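PDB 4GXW: adenosine deaminase from Burkholderia ambifaria, which binds a zinc ion and probably removes the amino group of a purine such as adenine or adenosine by hydrolysis. Local coordinates for residues A[227-232]-A[255-259]; A[241-246]-A[284-289]. Where two conformers were deposited one is given. Residues are numbered along the deposited sequence.

Interaction 1 of 2, residues A[227-232]-A[255-259]; sequences VETAVD and YAERG
Two neighbouring helices of the TIM-barrel fold of adenosine deaminases, 224-232 and 249-258, are joined here through long side chains. The CA atoms of Val-231 and Tyr-255 are nearest, yet 8.7 Å apart. Tyr-255, chi1 m, points toward the other helix. Its ring is a knob in the hole formed by Val-227, Glu-228, Val-231 and Asp-232. Val-231, chi1 t, lays CG1 over one ring face, a CH-pi contact at 3.9 Å from the centroid. Val-227 CG1 meets the ring edge at Tyr-255 CE2, 4.3 Å away. Tyr-255 OH donates a hydrogen bond to Asp-232 OD2 at 2.7 Å and lies 3.6 Å from Val-231 CB. Asp-232, chi1 m, serves a second partner. Arg-258 NH1 donates a hydrogen bond to Asp-232 OD1 at 2.8 Å, nearly linear at 175°, as part of a salt bridge. Arg-258 NH2 lies 3.4 Å from Val-231 CG1. Gly-259, with positive phi, ends the helix in a Schellman motif, and its N bonds Ala-256 O at 3.1 Å.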
ATOM      1  N   VAL A 227      15.562   1.521  -8.385  1.00  9.01           N
ATOM      2  CA  VAL A 227      15.410   2.311  -7.163  1.00  8.24           C
ATOM      3  C   VAL A 227      16.228   3.597  -7.257  1.00  8.66           C
ATOM      4  O   VAL A 227      15.737   4.689  -6.937  1.00  8.40           O
ATOM      5  CB  VAL A 227      15.808   1.494  -5.914  1.00  9.75           C
ATOM      6  CG1 VAL A 227      15.572   2.302  -4.635  1.00 11.02           C
ATOM      7  CG2 VAL A 227      15.020   0.190  -5.874  1.00 11.31           C
ATOM      8  N   GLU A 228      17.477   3.460  -7.687  1.00  8.52           N
ATOM      9  CA  GLU A 228      18.333   4.621  -7.895  1.00  8.47           C
ATOM     10  C   GLU A 228      17.709   5.628  -8.868  1.00  9.69           C
ATOM     11  O   GLU A 228      17.715   6.838  -8.621  1.00  9.11           O
ATOM     12  CB  GLU A 228      19.720   4.189  -8.395  1.00  8.92           C
ATOM     13  CG  GLU A 228      20.680   5.348  -8.580  1.00  9.33           C
ATOM     14  CD  GLU A 228      21.984   4.934  -9.222  1.00 13.16           C
ATOM     15  OE1 GLU A 228      21.986   3.963 -10.021  1.00 14.75           O
ATOM     16  OE2 GLU A 228      23.013   5.587  -8.929  1.00 16.61           O
ATOM     17  N   THR A 229      17.170   5.134  -9.978  1.00  8.88           N
ATOM     18  CA  THR A 229      16.524   6.003 -10.956  1.00  8.51           C
ATOM     19  C   THR A 229      15.306   6.721 -10.352  1.00  8.27           C
ATOM     20  O   THR A 229      15.134   7.930 -10.543  1.00  9.04           O
ATOM     21  CB  THR A 229      16.123   5.207 -12.204  1.00  8.29           C
ATOM     22  OG1 THR A 229      17.312   4.692 -12.814  1.00  9.31           O
ATOM     23  CG2 THR A 229      15.402   6.099 -13.204  1.00  9.54           C
ATOM     24  N   ALA A 230      14.471   6.001  -9.605  1.00  8.23           N
ATOM     25  CA  ALA A 230      13.318   6.641  -8.974  1.00  8.83           C
ATOM     26  C   ALA A 230      13.740   7.769  -8.042  1.00  9.85           C
ATOM     27  O   ALA A 230      13.177   8.876  -8.082  1.00  8.52           O
ATOM     28  CB  ALA A 230      12.486   5.622  -8.222  1.00  8.98           C
ATOM     29  N   VAL A 231      14.735   7.496  -7.203  1.00  8.49           N
ATOM     30  CA  VAL A 231      15.155   8.472  -6.211  1.00 10.31           C
ATOM     31  C   VAL A 231      15.949   9.630  -6.810  1.00  9.85           C
ATOM     32  O   VAL A 231      15.719  10.788  -6.458  1.00 10.97           O
ATOM     33  CB  VAL A 231      15.948   7.787  -5.080  1.00  8.79           C
ATOM     34  CG1 VAL A 231      16.491   8.817  -4.104  1.00 12.07           C
ATOM     35  CG2 VAL A 231      15.064   6.765  -4.366  1.00 10.79           C
ATOM     36  N   ASP A 232      16.874   9.323  -7.714  1.00  9.38           N
ATOM     37  CA  ASP A 232      17.821  10.334  -8.184  1.00  9.04           C
ATOM     38  C   ASP A 232      17.564  10.921  -9.569  1.00  9.22           C
ATOM     39  O   ASP A 232      18.165  11.933  -9.918  1.00 12.74           O
ATOM     40  CB  ASP A 232      19.259   9.804  -8.095  1.00 11.98           C
ATOM     41  CG  ASP A 232      19.719   9.629  -6.664  1.00 13.69           C
ATOM     42  OD1 ASP A 232      19.292  10.436  -5.810  1.00 14.73           O
ATOM     43  OD2 ASP A 232      20.505   8.692  -6.397  1.00 14.11           O
ATOM     44  N   TYR A 255      20.852   6.506   1.002  1.00 10.54           N
ATOM     45  CA  TYR A 255      19.425   6.737   1.177  1.00 10.58           C
ATOM     46  C   TYR A 255      19.015   6.652   2.648  1.00 12.19           C
ATOM     47  O   TYR A 255      18.049   7.293   3.050  1.00 15.53           O
ATOM     48  CB  TYR A 255      18.592   5.805   0.290  1.00  9.95           C
ATOM     49  CG  TYR A 255      18.786   6.022  -1.208  1.00 11.14           C
ATOM     50  CD1 TYR A 255      19.523   7.099  -1.713  1.00 13.39           C
ATOM     51  CD2 TYR A 255      18.222   5.147  -2.120  1.00 11.17           C
ATOM     52  CE1 TYR A 255      19.697   7.276  -3.089  1.00 10.78           C
ATOM     53  CE2 TYR A 255      18.391   5.320  -3.485  1.00 11.61           C
ATOM     54  CZ  TYR A 255      19.120   6.381  -3.963  1.00 10.39           C
ATOM     55  OH  TYR A 255      19.278   6.528  -5.328  1.00 13.09           O
ATOM     56  N   ALA A 256      19.755   5.876   3.440  1.00 11.65           N
ATOM     57  CA  ALA A 256      19.604   5.918   4.897  1.00 12.74           C
ATOM     58  C   ALA A 256      19.886   7.328   5.424  1.00 14.86           C
ATOM     59  O   ALA A 256      19.113   7.873   6.207  1.00 14.65           O
ATOM     60  CB  ALA A 256      20.523   4.906   5.562  1.00 15.70           C
ATOM     61  N   GLU A 257      20.990   7.922   4.981  1.00 12.77           N
ATOM     62  CA  GLU A 257      21.340   9.274   5.410  1.00 14.79           C
ATOM     63  C   GLU A 257      20.279  10.305   5.007  1.00 14.71           C
ATOM     64  O   GLU A 257      20.007  11.252   5.746  1.00 16.18           O
ATOM     65  CB  GLU A 257      22.708   9.664   4.848  1.00 13.66           C
ATOM     66  CG  GLU A 257      23.155  11.053   5.243  1.00 15.17           C
ATOM     67  CD  GLU A 257      24.558  11.349   4.779  1.00 15.39           C
ATOM     68  OE1 GLU A 257      24.859  11.115   3.588  1.00 17.88           O
ATOM     69  OE2 GLU A 257      25.371  11.806   5.604  1.00 15.14           O
ATOM     70  N   ARG A 258      19.675  10.116   3.839  1.00 13.04           N
ATOM     71  CA  ARG A 258      18.664  11.051   3.352  1.00 13.38           C
ATOM     72  C   ARG A 258      17.289  10.811   3.984  1.00 14.35           C
ATOM     73  O   ARG A 258      16.379  11.629   3.819  1.00 18.41           O
ATOM     74  CB  ARG A 258      18.592  11.015   1.818  1.00 15.15           C
ATOM     75  CG  ARG A 258      19.757  11.766   1.163  1.00 20.88           C
ATOM     76  CD  ARG A 258      19.958  11.420  -0.307  1.00 25.55           C
ATOM     77  NE  ARG A 258      18.793  11.755  -1.116  1.00 24.01           N
ATOM     78  CZ  ARG A 258      18.688  11.506  -2.420  1.00 23.75           C
ATOM     79  NH1 ARG A 258      19.688  10.931  -3.071  1.00 22.62           N
ATOM     80  NH2 ARG A 258      17.585  11.840  -3.071  1.00 30.55           N
ATOM     81  N   GLY A 259      17.140   9.696   4.694  1.00 13.30           N
ATOM     82  CA  GLY A 259      15.893   9.407   5.386  1.00 15.28           C
ATOM     83  C   GLY A 259      14.719   9.047   4.486  1.00 14.51           C
ATOM     84  O   GLY A 259      13.564   9.257   4.855  1.00 15.88           O
TER
HETATM   85  O   HOH W   1      18.831  13.077  -5.793  1.00 36.45           O

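Interaction 2 of 2, residues A[241-246]-A[284-289]; sequences HGYTIV and HPMRKM
The loop that follows strand 238-239 of this TIM-barrel hydrolase carries His-241 beside the zinc site and packs here on the loop 284-289. The His-241 side chain lies about 4 Å from the bound zinc, and its ring meets those of the zinc ligands His-35 and His-216. Gly-242 turns with positive phi into the 3-10 segment 243-246, where Ile-245 N bonds Gly-242 O at 3.0 Å. Across from it, 285-289 coils with helical backbone angles and i to i-3 bonds: Arg-287 N to His-284 O (3.0 Å), Lys-288 N to Pro-285 O (3.0 Å) and Met-289 N to Met-286 O (3.2 Å). The closest CA atoms, of Tyr-243 and Pro-285, are 5.6 Å apart. Tyr-243, chi1 m, is the centre of the packing. His-284 turns its edge to the Tyr-243 ring face in a T-shaped pair, with centroids 5.4 Å apart and planes at 87°. Met-289, chi1 m, places SD at the ring edge, 4.0 Å from Tyr-243 CD1, a Met-aromatic contact. Its CE reaches His-241 O at 3.6 Å. Val-246 packs CG1 on Met-289 CG at 3.7 Å. At the tip of the ring, Tyr-243 OH is hydrogen-bonded to His-241 ND1 at 2.7 Å.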
ATOM      1  N   HIS A 241       8.118  -0.467  -2.183  1.00  7.59           N
ATOM      2  CA  HIS A 241       8.864  -1.730  -2.176  1.00  9.26           C
ATOM      3  C   HIS A 241      10.363  -1.470  -1.991  1.00  8.27           C
ATOM      4  O   HIS A 241      10.848  -1.361  -0.862  1.00 10.59           O
ATOM      5  CB  HIS A 241       8.582  -2.612  -3.401  1.00  8.86           C
ATOM      6  CG  HIS A 241       7.151  -3.049  -3.536  1.00  9.32           C
ATOM      7  ND1 HIS A 241       6.479  -3.747  -2.552  1.00  9.04           N
ATOM      8  CD2 HIS A 241       6.275  -2.901  -4.560  1.00 11.10           C
ATOM      9  CE1 HIS A 241       5.251  -4.014  -2.971  1.00  9.46           C
ATOM     10  NE2 HIS A 241       5.104  -3.513  -4.187  1.00  9.31           N
ATOM     11  N   GLY A 242      11.094  -1.348  -3.088  1.00  8.15           N
ATOM     12  CA  GLY A 242      12.513  -1.053  -3.033  1.00  9.76           C
ATOM     13  C   GLY A 242      13.422  -2.198  -2.649  1.00  8.92           C
ATOM     14  O   GLY A 242      14.598  -1.969  -2.412  1.00 10.21           O
ATOM     15  N   TYR A 243      12.909  -3.428  -2.650  1.00  8.53           N
ATOM     16  CA  TYR A 243      13.584  -4.561  -1.998  1.00 10.54           C
ATOM     17  C   TYR A 243      15.002  -4.824  -2.478  1.00  9.45           C
ATOM     18  O   TYR A 243      15.894  -5.116  -1.671  1.00 10.95           O
ATOM     19  CB  TYR A 243      12.755  -5.856  -2.114  1.00  9.99           C
ATOM     20  CG  TYR A 243      11.345  -5.665  -1.637  1.00  8.52           C
ATOM     21  CD1 TYR A 243      11.090  -5.201  -0.350  1.00 10.50           C
ATOM     22  CD2 TYR A 243      10.265  -5.915  -2.469  1.00  8.99           C
ATOM     23  CE1 TYR A 243       9.794  -4.984   0.086  1.00  9.41           C
ATOM     24  CE2 TYR A 243       8.963  -5.716  -2.037  1.00  8.61           C
ATOM     25  CZ  TYR A 243       8.737  -5.237  -0.760  1.00  7.96           C
ATOM     26  OH  TYR A 243       7.459  -4.994  -0.310  1.00 10.16           O
ATOM     27  N   THR A 244      15.216  -4.748  -3.784  1.00  9.09           N
ATOM     28  CA  THR A 244      16.521  -5.118  -4.323  1.00  9.21           C
ATOM     29  C   THR A 244      17.637  -4.123  -3.986  1.00  9.52           C
ATOM     30  O   THR A 244      18.804  -4.382  -4.273  1.00 11.44           O
ATOM     31  CB  THR A 244      16.449  -5.359  -5.833  1.00 10.44           C
ATOM     32  OG1 THR A 244      15.899  -4.201  -6.465  1.00 10.19           O
ATOM     33  CG2 THR A 244      15.553  -6.569  -6.143  1.00 11.66           C
ATOM     34  N   ILE A 245      17.286  -3.000  -3.366  0.70 10.14           N
ATOM     35  CA  ILE A 245      18.303  -2.051  -2.915  0.70 10.80           C
ATOM     36  C   ILE A 245      19.289  -2.706  -1.944  0.70 11.43           C
ATOM     37  O   ILE A 245      20.430  -2.264  -1.837  0.70 12.23           O
ATOM     38  CB  ILE A 245      17.678  -0.769  -2.299  0.70 11.85           C
ATOM     39  CG1 ILE A 245      18.700   0.368  -2.271  0.70 10.43           C
ATOM     40  CG2 ILE A 245      17.107  -1.044  -0.920  0.70 10.50           C
ATOM     41  CD1 ILE A 245      18.222   1.597  -1.531  0.70 13.07           C
ATOM     42  N   VAL A 246      18.874  -3.782  -1.273  1.00 11.27           N
ATOM     43  CA  VAL A 246      19.767  -4.475  -0.345  1.00 14.33           C
ATOM     44  C   VAL A 246      20.985  -5.059  -1.061  1.00 17.72           C
ATOM     45  O   VAL A 246      21.987  -5.377  -0.418  1.00 17.81           O
ATOM     46  CB  VAL A 246      19.061  -5.585   0.460  1.00 12.48           C
ATOM     47  CG1 VAL A 246      17.870  -5.019   1.221  1.00 12.79           C
ATOM     48  CG2 VAL A 246      18.640  -6.731  -0.456  1.00 14.75           C
ATOM     49  N   HIS A 284      13.531 -13.020   2.647  1.00 16.36           N
ATOM     50  CA  HIS A 284      12.873 -11.820   2.157  1.00 13.27           C
ATOM     51  C   HIS A 284      13.768 -10.605   2.403  1.00 16.45           C
ATOM     52  O   HIS A 284      14.152 -10.344   3.537  1.00 15.61           O
ATOM     53  CB  HIS A 284      11.557 -11.631   2.894  1.00 15.84           C
ATOM     54  CG  HIS A 284      10.569 -10.778   2.170  1.00 15.45           C
ATOM     55  ND1 HIS A 284      10.867  -9.514   1.707  1.00 13.57           N
ATOM     56  CD2 HIS A 284       9.276 -11.005   1.844  1.00 16.89           C
ATOM     57  CE1 HIS A 284       9.799  -9.001   1.124  1.00 16.32           C
ATOM     58  NE2 HIS A 284       8.821  -9.887   1.191  1.00 18.77           N
ATOM     59  N   PRO A 285      14.099  -9.851   1.344  1.00 12.68           N
ATOM     60  CA  PRO A 285      14.986  -8.696   1.534  1.00 12.80           C
ATOM     61  C   PRO A 285      14.462  -7.666   2.528  1.00 12.74           C
ATOM     62  O   PRO A 285      15.263  -6.963   3.149  1.00 12.34           O
ATOM     63  CB  PRO A 285      15.071  -8.078   0.138  1.00 15.64           C
ATOM     64  CG  PRO A 285      14.815  -9.208  -0.788  1.00 19.25           C
ATOM     65  CD  PRO A 285      13.823 -10.110  -0.082  1.00 13.22           C
ATOM     66  N   MET A 286      13.142  -7.562   2.675  0.67 10.59           N
ATOM     67  CA  MET A 286      12.547  -6.652   3.651  0.67 12.75           C
ATOM     68  C   MET A 286      13.146  -6.853   5.043  0.67 11.17           C
ATOM     69  O   MET A 286      13.359  -5.888   5.781  0.67 11.42           O
ATOM     70  CB  MET A 286      11.023  -6.835   3.697  0.67 12.71           C
ATOM     71  CG  MET A 286      10.294  -5.976   4.725  0.67 14.64           C
ATOM     72  SD  MET A 286       8.540  -6.398   4.873  0.67  8.54           S
ATOM     73  CE  MET A 286       8.647  -8.026   5.600  0.67 13.92           C
ATOM     74  N   ARG A 287      13.438  -8.103   5.388  1.00 11.53           N
ATOM     75  CA  ARG A 287      13.956  -8.432   6.713  1.00 12.61           C
ATOM     76  C   ARG A 287      15.273  -7.704   7.017  1.00 12.19           C
ATOM     77  O   ARG A 287      15.554  -7.378   8.178  1.00 13.28           O
ATOM     78  CB  ARG A 287      14.142  -9.951   6.835  1.00 12.59           C
ATOM     79  CG  ARG A 287      14.455 -10.462   8.229  1.00 14.31           C
ATOM     80  CD  ARG A 287      14.861 -11.935   8.191  1.00 18.90           C
ATOM     81  NE  ARG A 287      14.958 -12.490   9.536  1.00 23.44           N
ATOM     82  CZ  ARG A 287      13.976 -13.166  10.121  1.00 22.26           C
ATOM     83  NH1 ARG A 287      14.127 -13.635  11.352  1.00 24.75           N
ATOM     84  NH2 ARG A 287      12.843 -13.376   9.460  1.00 22.85           N
ATOM     85  N   LYS A 288      16.056  -7.445   5.974  1.00 12.20           N
ATOM     86  CA  LYS A 288      17.388  -6.858   6.116  1.00 14.00           C
ATOM     87  C   LYS A 288      17.391  -5.337   6.009  1.00 14.56           C
ATOM     88  O   LYS A 288      18.400  -4.705   6.298  1.00 13.46           O
ATOM     89  CB  LYS A 288      18.329  -7.391   5.029  1.00 17.04           C
ATOM     90  CG  LYS A 288      18.441  -8.899   4.904  1.00 26.40           C
ATOM     91  CD  LYS A 288      19.164  -9.249   3.602  1.00 33.63           C
ATOM     92  CE  LYS A 288      19.497 -10.731   3.490  1.00 36.10           C
ATOM     93  NZ  LYS A 288      18.328 -11.542   3.041  1.00 31.88           N
ATOM     94  N   MET A 289      16.292  -4.746   5.557  1.00 11.45           N
ATOM     95  CA  MET A 289      16.322  -3.316   5.239  1.00 10.66           C
ATOM     96  C   MET A 289      16.619  -2.374   6.432  1.00 11.43           C
ATOM     97  O   MET A 289      17.465  -1.481   6.317  1.00 10.92           O
ATOM     98  CB  MET A 289      15.080  -2.892   4.434  1.00 11.14           C
ATOM     99  CG  MET A 289      15.072  -3.465   3.009  1.00  9.79           C
ATOM    100  SD  MET A 289      13.501  -3.301   2.150  1.00 10.77           S
ATOM    101  CE  MET A 289      13.572  -1.613   1.554  1.00 11.52           C
TER

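How the interactions relate
From the N terminus, the chain runs through helix 224-232, passes strand 238-239 and enters loop 241-246. It continues into helix 249-258, where interaction 1 closes a loop by bringing 255-259 back to 227-232. Interaction 2 closes later, when 284-289 returns to 241-246 after strand 261-264 and helices 269-274 and 280-283. The two closures cross: 241-246 lies between the segments of interaction 1, and 284-289 lies beyond 255-259. Interaction 1 joins two helices; interaction 2 joins the loop carrying His-241 near the zinc to loop 284-289. Their centres are 13 Å apart. Ile-245 and Gly-242 link them: Ile-245 CD1 packs on Tyr-255 CD2 at 3.6 Å, and Val-227 CG2 lies 4.0 Å from Gly-242 CA.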